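Local coordinates for protein putative transcriptional regulator, IclR family (Arthrobacter aurescens, PDB 3OBF) that probably regulates transcription as a DNA-binding factor of the IclR family, this piece being its C-terminal, GAF-like domain, which in relatives senses effector molecules, at residues 56-68 and 113-127. Sequence-based numbering, arbitrary orientation. Where two conformers were deposited one is given.
Sequences YNEALSSSVQVFL and NFGETSIEEVGVASP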
ATOM      1  N   TYR A  56      -2.788   2.973   9.499  1.00 30.12           N
ATOM      2  CA  TYR A  56      -3.843   2.115   8.947  1.00 29.20           C
ATOM      3  C   TYR A  56      -3.715   0.705   9.525  1.00 28.74           C
ATOM      4  O   TYR A  56      -2.633   0.121   9.479  1.00 27.67           O
ATOM      5  CB  TYR A  56      -3.766   2.099   7.402  1.00 29.13           C
ATOM      6  CG  TYR A  56      -3.963   3.476   6.802  1.00 29.65           C
ATOM      7  CD1 TYR A  56      -5.246   3.949   6.477  1.00 29.31           C
ATOM      8  CD2 TYR A  56      -2.863   4.325   6.613  1.00 30.30           C
ATOM      9  CE1 TYR A  56      -5.430   5.238   5.963  1.00 31.86           C
ATOM     10  CE2 TYR A  56      -3.020   5.611   6.112  1.00 33.14           C
ATOM     11  CZ  TYR A  56      -4.302   6.062   5.791  1.00 33.99           C
ATOM     12  OH  TYR A  56      -4.425   7.323   5.292  1.00 36.66           O
ATOM     13  N   ASN A  57      -4.803   0.162  10.081  1.00 29.14           N
ATOM     14  CA  ASN A  57      -4.760  -1.241  10.554  1.00 30.22           C
ATOM     15  C   ASN A  57      -5.937  -2.120  10.079  1.00 30.68           C
ATOM     16  O   ASN A  57      -6.218  -3.170  10.676  1.00 30.21           O
ATOM     17  CB  ASN A  57      -4.583  -1.328  12.072  1.00 30.82           C
ATOM     18  CG  ASN A  57      -5.861  -1.036  12.812  1.00 33.39           C
ATOM     19  OD1 ASN A  57      -6.641  -0.220  12.387  1.00 34.63           O
ATOM     20  ND2 ASN A  57      -6.087  -1.726  13.913  1.00 38.97           N
ATOM     21  N   GLU A  58      -6.601  -1.699   9.001  1.00 30.40           N
ATOM     22  CA  GLU A  58      -7.654  -2.505   8.372  1.00 30.54           C
ATOM     23  C   GLU A  58      -6.991  -3.397   7.345  1.00 29.61           C
ATOM     24  O   GLU A  58      -6.180  -2.955   6.514  1.00 28.09           O
ATOM     25  CB  GLU A  58      -8.697  -1.609   7.698  1.00 32.03           C
ATOM     26  CG  GLU A  58      -9.444  -0.730   8.751  1.00 37.15           C
ATOM     27  CD  GLU A  58     -10.318   0.355   8.146  1.00 44.49           C
ATOM     28  OE1 GLU A  58     -11.494   0.073   7.854  1.00 48.14           O
ATOM     29  OE2 GLU A  58      -9.842   1.512   7.992  1.00 49.66           O
ATOM     30  N   ALA A  59      -7.336  -4.665   7.431  1.00 29.45           N
ATOM     31  CA  ALA A  59      -6.805  -5.695   6.557  1.00 29.16           C
ATOM     32  C   ALA A  59      -6.929  -5.312   5.085  1.00 29.76           C
ATOM     33  O   ALA A  59      -6.012  -5.540   4.291  1.00 29.25           O
ATOM     34  CB  ALA A  59      -7.478  -7.040   6.856  1.00 28.25           C
ATOM     35  N   LEU A  60      -8.048  -4.695   4.732  1.00 31.16           N
ATOM     36  CA  LEU A  60      -8.344  -4.465   3.319  1.00 32.08           C
ATOM     37  C   LEU A  60      -7.680  -3.214   2.751  1.00 31.28           C
ATOM     38  O   LEU A  60      -7.693  -2.991   1.542  1.00 31.75           O
ATOM     39  CB  LEU A  60      -9.844  -4.545   3.049  1.00 33.30           C
ATOM     40  CG  LEU A  60     -10.418  -5.972   3.156  1.00 35.37           C
ATOM     41  CD1 LEU A  60     -11.907  -6.015   2.817  1.00 36.79           C
ATOM     42  CD2 LEU A  60      -9.666  -6.966   2.235  1.00 37.93           C
ATOM     43  N   SER A  61      -7.078  -2.434   3.646  0.50 31.15           N
ATOM     44  CA  SER A  61      -6.235  -1.292   3.280  0.50 30.69           C
ATOM     45  C   SER A  61      -5.074  -1.784   2.398  0.50 30.19           C
ATOM     46  O   SER A  61      -4.353  -2.721   2.757  0.50 30.40           O
ATOM     47  CB  SER A  61      -5.732  -0.608   4.556  0.50 30.15           C
ATOM     48  OG  SER A  61      -5.001   0.572   4.290  0.50 30.09           O
ATOM     49  N   SER A  62      -4.938  -1.181   1.224  0.50 29.66           N
ATOM     50  CA  SER A  62      -3.948  -1.623   0.238  0.50 29.24           C
ATOM     51  C   SER A  62      -2.561  -1.755   0.831  0.50 27.97           C
ATOM     52  O   SER A  62      -1.877  -2.763   0.654  0.50 27.70           O
ATOM     53  CB  SER A  62      -3.891  -0.632  -0.920  0.50 29.38           C
ATOM     54  OG  SER A  62      -5.017  -0.805  -1.745  0.50 32.05           O
ATOM     55  N   SER A  63      -2.162  -0.688   1.506  0.50 26.70           N
ATOM     56  CA  SER A  63      -0.900  -0.580   2.203  0.50 26.09           C
ATOM     57  C   SER A  63      -0.677  -1.746   3.181  0.50 25.42           C
ATOM     58  O   SER A  63       0.427  -2.310   3.291  0.50 25.28           O
ATOM     59  CB  SER A  63      -0.952   0.741   2.969  0.50 26.34           C
ATOM     60  OG  SER A  63       0.258   1.045   3.584  0.50 27.94           O
ATOM     61  N   VAL A  64      -1.743  -2.095   3.887  1.00 23.96           N
ATOM     62  CA  VAL A  64      -1.710  -3.114   4.919  1.00 24.54           C
ATOM     63  C   VAL A  64      -1.567  -4.484   4.233  1.00 25.53           C
ATOM     64  O   VAL A  64      -0.771  -5.318   4.688  1.00 26.03           O
ATOM     65  CB  VAL A  64      -2.959  -3.035   5.821  1.00 24.68           C
ATOM     66  CG1 VAL A  64      -3.048  -4.260   6.767  1.00 25.05           C
ATOM     67  CG2 VAL A  64      -2.904  -1.747   6.642  1.00 23.45           C
ATOM     68  N   GLN A  65      -2.286  -4.683   3.116  1.00 25.16           N
ATOM     69  CA  GLN A  65      -2.190  -5.937   2.348  1.00 25.07           C
ATOM     70  C   GLN A  65      -0.752  -6.196   1.917  1.00 25.28           C
ATOM     71  O   GLN A  65      -0.234  -7.321   2.086  1.00 25.66           O
ATOM     72  CB  GLN A  65      -3.074  -5.909   1.101  1.00 24.94           C
ATOM     73  CG  GLN A  65      -4.592  -6.026   1.368  1.00 26.99           C
ATOM     74  CD  GLN A  65      -5.417  -5.891   0.083  1.00 28.86           C
ATOM     75  OE1 GLN A  65      -5.303  -6.721  -0.840  1.00 30.10           O
ATOM     76  NE2 GLN A  65      -6.242  -4.844   0.011  1.00 26.51           N
ATOM     77  N   VAL A  66      -0.116  -5.159   1.360  1.00 24.55           N
ATOM     78  CA  VAL A  66       1.274  -5.255   0.865  1.00 24.38           C
ATOM     79  C   VAL A  66       2.220  -5.723   1.989  1.00 24.39           C
ATOM     80  O   VAL A  66       2.984  -6.687   1.815  1.00 24.12           O
ATOM     81  CB  VAL A  66       1.710  -3.898   0.307  1.00 24.22           C
ATOM     82  CG1 VAL A  66       3.198  -3.834   0.077  1.00 23.51           C
ATOM     83  CG2 VAL A  66       0.966  -3.626  -0.955  1.00 25.33           C
ATOM     84  N   PHE A  67       2.160  -5.058   3.141  1.00 23.12           N
ATOM     85  CA  PHE A  67       3.007  -5.474   4.243  1.00 23.93           C
ATOM     86  C   PHE A  67       2.694  -6.870   4.795  1.00 24.81           C
ATOM     87  O   PHE A  67       3.597  -7.621   5.142  1.00 26.54           O
ATOM     88  CB  PHE A  67       2.999  -4.437   5.376  1.00 22.56           C
ATOM     89  CG  PHE A  67       3.642  -3.157   5.001  1.00 21.86           C
ATOM     90  CD1 PHE A  67       4.976  -3.128   4.580  1.00 20.60           C
ATOM     91  CD2 PHE A  67       2.923  -1.970   5.048  1.00 21.47           C
ATOM     92  CE1 PHE A  67       5.595  -1.931   4.210  1.00 19.88           C
ATOM     93  CE2 PHE A  67       3.547  -0.750   4.683  1.00 22.81           C
ATOM     94  CZ  PHE A  67       4.890  -0.739   4.278  1.00 19.29           C
ATOM     95  N   LEU A  68       1.429  -7.227   4.900  1.00 25.57           N
ATOM     96  CA  LEU A  68       1.106  -8.556   5.400  1.00 26.37           C
ATOM     97  C   LEU A  68       1.576  -9.678   4.443  1.00 28.00           C
ATOM     98  O   LEU A  68       1.835 -10.803   4.878  1.00 28.55           O
ATOM     99  CB  LEU A  68      -0.382  -8.644   5.724  1.00 25.54           C
ATOM    100  CG  LEU A  68      -0.860  -7.826   6.939  1.00 23.67           C
ATOM    101  CD1 LEU A  68      -2.357  -8.008   7.137  1.00 25.91           C
ATOM    102  CD2 LEU A  68      -0.156  -8.245   8.194  1.00 23.31           C
ATOM    103  N   ASN A 113      -7.646  -1.782  -2.878  1.00 32.82           N
ATOM    104  CA  ASN A 113      -8.756  -1.544  -1.966  1.00 34.22           C
ATOM    105  C   ASN A 113      -9.789  -0.735  -2.735  1.00 35.36           C
ATOM    106  O   ASN A 113      -9.593   0.434  -3.006  1.00 34.68           O
ATOM    107  CB  ASN A 113      -8.255  -0.788  -0.724  1.00 33.38           C
ATOM    108  CG  ASN A 113      -9.386  -0.296   0.180  1.00 34.76           C
ATOM    109  OD1 ASN A 113     -10.531  -0.785   0.147  1.00 35.98           O
ATOM    110  ND2 ASN A 113      -9.062   0.676   1.004  1.00 34.13           N
ATOM    111  N   PHE A 114     -10.876  -1.364  -3.133  1.00 37.86           N
ATOM    112  CA  PHE A 114     -11.830  -0.694  -4.015  1.00 40.25           C
ATOM    113  C   PHE A 114     -13.075  -0.319  -3.210  1.00 41.27           C
ATOM    114  O   PHE A 114     -14.043  -1.012  -3.293  1.00 42.18           O
ATOM    115  CB  PHE A 114     -12.204  -1.616  -5.198  1.00 40.82           C
ATOM    116  CG  PHE A 114     -12.982  -0.921  -6.318  1.00 44.38           C
ATOM    117  CD1 PHE A 114     -12.433   0.168  -7.001  1.00 46.51           C
ATOM    118  CD2 PHE A 114     -14.238  -1.369  -6.689  1.00 47.36           C
ATOM    119  CE1 PHE A 114     -13.129   0.808  -8.031  1.00 49.83           C
ATOM    120  CE2 PHE A 114     -14.951  -0.743  -7.715  1.00 49.76           C
ATOM    121  CZ  PHE A 114     -14.401   0.353  -8.394  1.00 50.41           C
ATOM    122  N   GLY A 115     -13.019   0.739  -2.405  1.00 42.27           N
ATOM    123  CA  GLY A 115     -14.126   1.107  -1.497  1.00 43.64           C
ATOM    124  C   GLY A 115     -14.427   0.075  -0.424  1.00 45.16           C
ATOM    125  O   GLY A 115     -15.566  -0.017   0.077  1.00 45.48           O
ATOM    126  N   GLU A 116     -13.407  -0.702  -0.061  1.00 45.35           N
ATOM    127  CA  GLU A 116     -13.588  -1.849   0.809  1.00 46.68           C
ATOM    128  C   GLU A 116     -13.301  -1.609   2.310  1.00 47.46           C
ATOM    129  O   GLU A 116     -13.626  -2.457   3.137  1.00 46.93           O
ATOM    130  CB  GLU A 116     -12.772  -3.036   0.288  1.00 46.25           C
ATOM    131  CG  GLU A 116     -13.217  -3.558  -1.075  1.00 46.87           C
ATOM    132  CD  GLU A 116     -12.258  -4.608  -1.605  1.00 47.75           C
ATOM    133  OE1 GLU A 116     -12.395  -5.789  -1.210  1.00 46.89           O
ATOM    134  OE2 GLU A 116     -11.355  -4.252  -2.410  1.00 48.90           O
ATOM    135  N   THR A 117     -12.686  -0.476   2.652  1.00 48.09           N
ATOM    136  CA  THR A 117     -12.564  -0.064   4.055  1.00 49.15           C
ATOM    137  C   THR A 117     -13.463   1.141   4.327  1.00 50.94           C
ATOM    138  O   THR A 117     -13.861   1.401   5.458  1.00 51.20           O
ATOM    139  CB  THR A 117     -11.115   0.287   4.429  1.00 48.31           C
ATOM    140  OG1 THR A 117     -10.674   1.395   3.641  1.00 47.10           O
ATOM    141  CG2 THR A 117     -10.212  -0.888   4.169  1.00 47.59           C
ATOM    142  N   SER A 118     -13.755   1.871   3.260  1.00 52.71           N
ATOM    143  CA  SER A 118     -14.574   3.071   3.290  1.00 55.13           C
ATOM    144  C   SER A 118     -15.192   3.210   1.887  1.00 55.80           C
ATOM    145  O   SER A 118     -14.457   3.206   0.882  1.00 55.48           O
ATOM    146  CB  SER A 118     -13.697   4.284   3.656  1.00 55.26           C
ATOM    147  OG  SER A 118     -14.403   5.497   3.448  1.00 57.21           O
ATOM    148  N   ILE A 119     -16.529   3.304   1.813  1.00 57.55           N
ATOM    149  CA  ILE A 119     -17.257   3.338   0.517  1.00 58.46           C
ATOM    150  C   ILE A 119     -16.850   4.487  -0.429  1.00 58.25           C
ATOM    151  O   ILE A 119     -17.121   4.432  -1.634  1.00 58.59           O
ATOM    152  CB  ILE A 119     -18.811   3.352   0.694  1.00 59.41           C
ATOM    153  CG1 ILE A 119     -19.218   4.341   1.799  1.00 60.72           C
ATOM    154  CG2 ILE A 119     -19.352   1.923   0.941  1.00 60.04           C
ATOM    155  CD1 ILE A 119     -20.731   4.597   1.906  1.00 61.46           C
ATOM    156  N   GLU A 120     -16.215   5.525   0.120  1.00 57.74           N
ATOM    157  CA  GLU A 120     -15.830   6.710  -0.659  1.00 57.02           C
ATOM    158  C   GLU A 120     -14.299   6.829  -0.885  1.00 54.70           C
ATOM    159  O   GLU A 120     -13.797   7.881  -1.301  1.00 54.38           O
ATOM    160  CB  GLU A 120     -16.409   7.991  -0.014  1.00 58.22           C
ATOM    161  CG  GLU A 120     -15.608   8.513   1.209  1.00 60.79           C
ATOM    162  CD  GLU A 120     -16.242   9.730   1.898  1.00 64.28           C
ATOM    163  OE1 GLU A 120     -17.447   9.666   2.278  1.00 64.75           O
ATOM    164  OE2 GLU A 120     -15.519  10.744   2.068  1.00 65.05           O
ATOM    165  N   GLU A 121     -13.553   5.763  -0.596  1.00 52.08           N
ATOM    166  CA  GLU A 121     -12.112   5.795  -0.857  1.00 49.17           C
ATOM    167  C   GLU A 121     -11.635   4.535  -1.545  1.00 45.92           C
ATOM    168  O   GLU A 121     -12.115   3.441  -1.287  1.00 45.74           O
ATOM    169  CB  GLU A 121     -11.289   5.983   0.423  1.00 50.12           C
ATOM    170  CG  GLU A 121     -11.803   6.979   1.459  1.00 52.84           C
ATOM    171  CD  GLU A 121     -11.001   6.883   2.769  1.00 56.19           C
ATOM    172  OE1 GLU A 121     -10.413   5.805   3.068  1.00 57.13           O
ATOM    173  OE2 GLU A 121     -10.948   7.895   3.499  1.00 58.73           O
ATOM    174  N   VAL A 122     -10.639   4.712  -2.388  1.00 42.21           N
ATOM    175  CA  VAL A 122     -10.028   3.638  -3.142  1.00 38.66           C
ATOM    176  C   VAL A 122      -8.519   3.684  -2.836  1.00 36.12           C
ATOM    177  O   VAL A 122      -8.027   4.704  -2.365  1.00 35.27           O
ATOM    178  CB  VAL A 122     -10.338   3.896  -4.611  1.00 38.77           C
ATOM    179  CG1 VAL A 122      -9.185   3.600  -5.528  1.00 38.98           C
ATOM    180  CG2 VAL A 122     -11.612   3.202  -5.018  1.00 38.92           C
ATOM    181  N   GLY A 123      -7.793   2.594  -3.090  1.00 33.63           N
ATOM    182  CA  GLY A 123      -6.350   2.586  -2.948  1.00 30.48           C
ATOM    183  C   GLY A 123      -5.647   1.469  -3.684  1.00 29.26           C
ATOM    184  O   GLY A 123      -6.174   0.350  -3.816  1.00 29.79           O
ATOM    185  N   VAL A 124      -4.457   1.766  -4.181  1.00 26.62           N
ATOM    186  CA  VAL A 124      -3.554   0.727  -4.618  1.00 26.19           C
ATOM    187  C   VAL A 124      -2.207   0.947  -3.939  1.00 25.30           C
ATOM    188  O   VAL A 124      -1.829   2.072  -3.694  1.00 26.01           O
ATOM    189  CB  VAL A 124      -3.351   0.722  -6.165  1.00 26.16           C
ATOM    190  CG1 VAL A 124      -4.659   0.320  -6.917  1.00 24.27           C
ATOM    191  CG2 VAL A 124      -2.803   2.084  -6.651  1.00 25.74           C
ATOM    192  N   ALA A 125      -1.480  -0.125  -3.656  1.00 24.73           N
ATOM    193  CA  ALA A 125      -0.168  -0.024  -3.026  1.00 23.71           C
ATOM    194  C   ALA A 125       0.774  -1.119  -3.560  1.00 23.25           C
ATOM    195  O   ALA A 125       0.318  -2.225  -3.893  1.00 24.16           O
ATOM    196  CB  ALA A 125      -0.306  -0.122  -1.516  1.00 22.10           C
ATOM    197  N   SER A 126       2.060  -0.825  -3.556  1.00 21.74           N
ATOM    198  CA  SER A 126       3.102  -1.729  -4.071  1.00 23.21           C
ATOM    199  C   SER A 126       4.321  -1.770  -3.142  1.00 22.32           C
ATOM    200  O   SER A 126       4.611  -0.781  -2.485  1.00 23.00           O
ATOM    201  CB  SER A 126       3.560  -1.278  -5.461  1.00 23.69           C
ATOM    202  OG  SER A 126       2.457  -1.336  -6.363  1.00 27.38           O
ATOM    203  N   PRO A 127       5.036  -2.916  -3.085  1.00 21.89           N
ATOM    204  CA  PRO A 127       6.132  -3.055  -2.119  1.00 22.13           C
ATOM    205  C   PRO A 127       7.445  -2.462  -2.648  1.00 22.90           C
ATOM    206  O   PRO A 127       7.650  -2.405  -3.849  1.00 22.99           O
ATOM    207  CB  PRO A 127       6.234  -4.578  -1.906  1.00 21.93           C
ATOM    208  CG  PRO A 127       5.710  -5.168  -3.257  1.00 22.59           C
ATOM    209  CD  PRO A 127       4.681  -4.194  -3.749  1.00 21.49           C
TER
HETATM  210  O   HOH W   1      -5.965   1.747   0.630  1.00 24.33           O
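Ser62, in the first turn of helix 62-68, points its hydroxyl into strand 121-127 and, in one of its two modelled conformers, donates to Gly123 O, with 2.6 Å between Ser62 OG and that oxygen. The hydroxyl stands above the carbonyl plane (C=O...OG 97°), and the same oxygen also accepts the strand-pairing N-H of Asn113. In that conformer OG gets there by lying anti to its own carbonyl carbon (chi1 -75°), while CB of Ser62 rests 3.7 Å from CB of Ala125. One turn on, Val66 lies along the strand: its CG2 comes 3.3 Å from Ala125 O, and its CG1 sits against Pro127 CB.

At the other end, the methyl CG2 of Thr117 fits against the turn of residues 58-61, 3.5 Å from Ser61 N and 3.8 Å from Leu60 CB. CD1 of Leu60 lies 4.0 Å from CB of Glu116, the two side chains crossing at about a right angle; the Glu116 carboxylate pairs with Arg101. Asn113 shapes this loop. With CG anti to the backbone N (chi1 171°), Asn113 OD1 accepts from Glu116 N in an Asx motif, and Asn113 ND2 donates to Thr117 OG1 at 3.2 Å; Asn113 ND2 and Ser62 N also share a water. A leucine here would probably leave Glu116 N and Thr117 OG1 without these partners and let the Thr117 methyl drift off the turn. Gln65 NE2 grips Leu60 O at 2.8 Å and also Val112 O.

The helix thus packs on the antiparallel sheet of this GAF-like domain through small side chains, and the buried interface is mixed: apolar contacts run beside polar groups engaged by backbone, side-chain and water bonds.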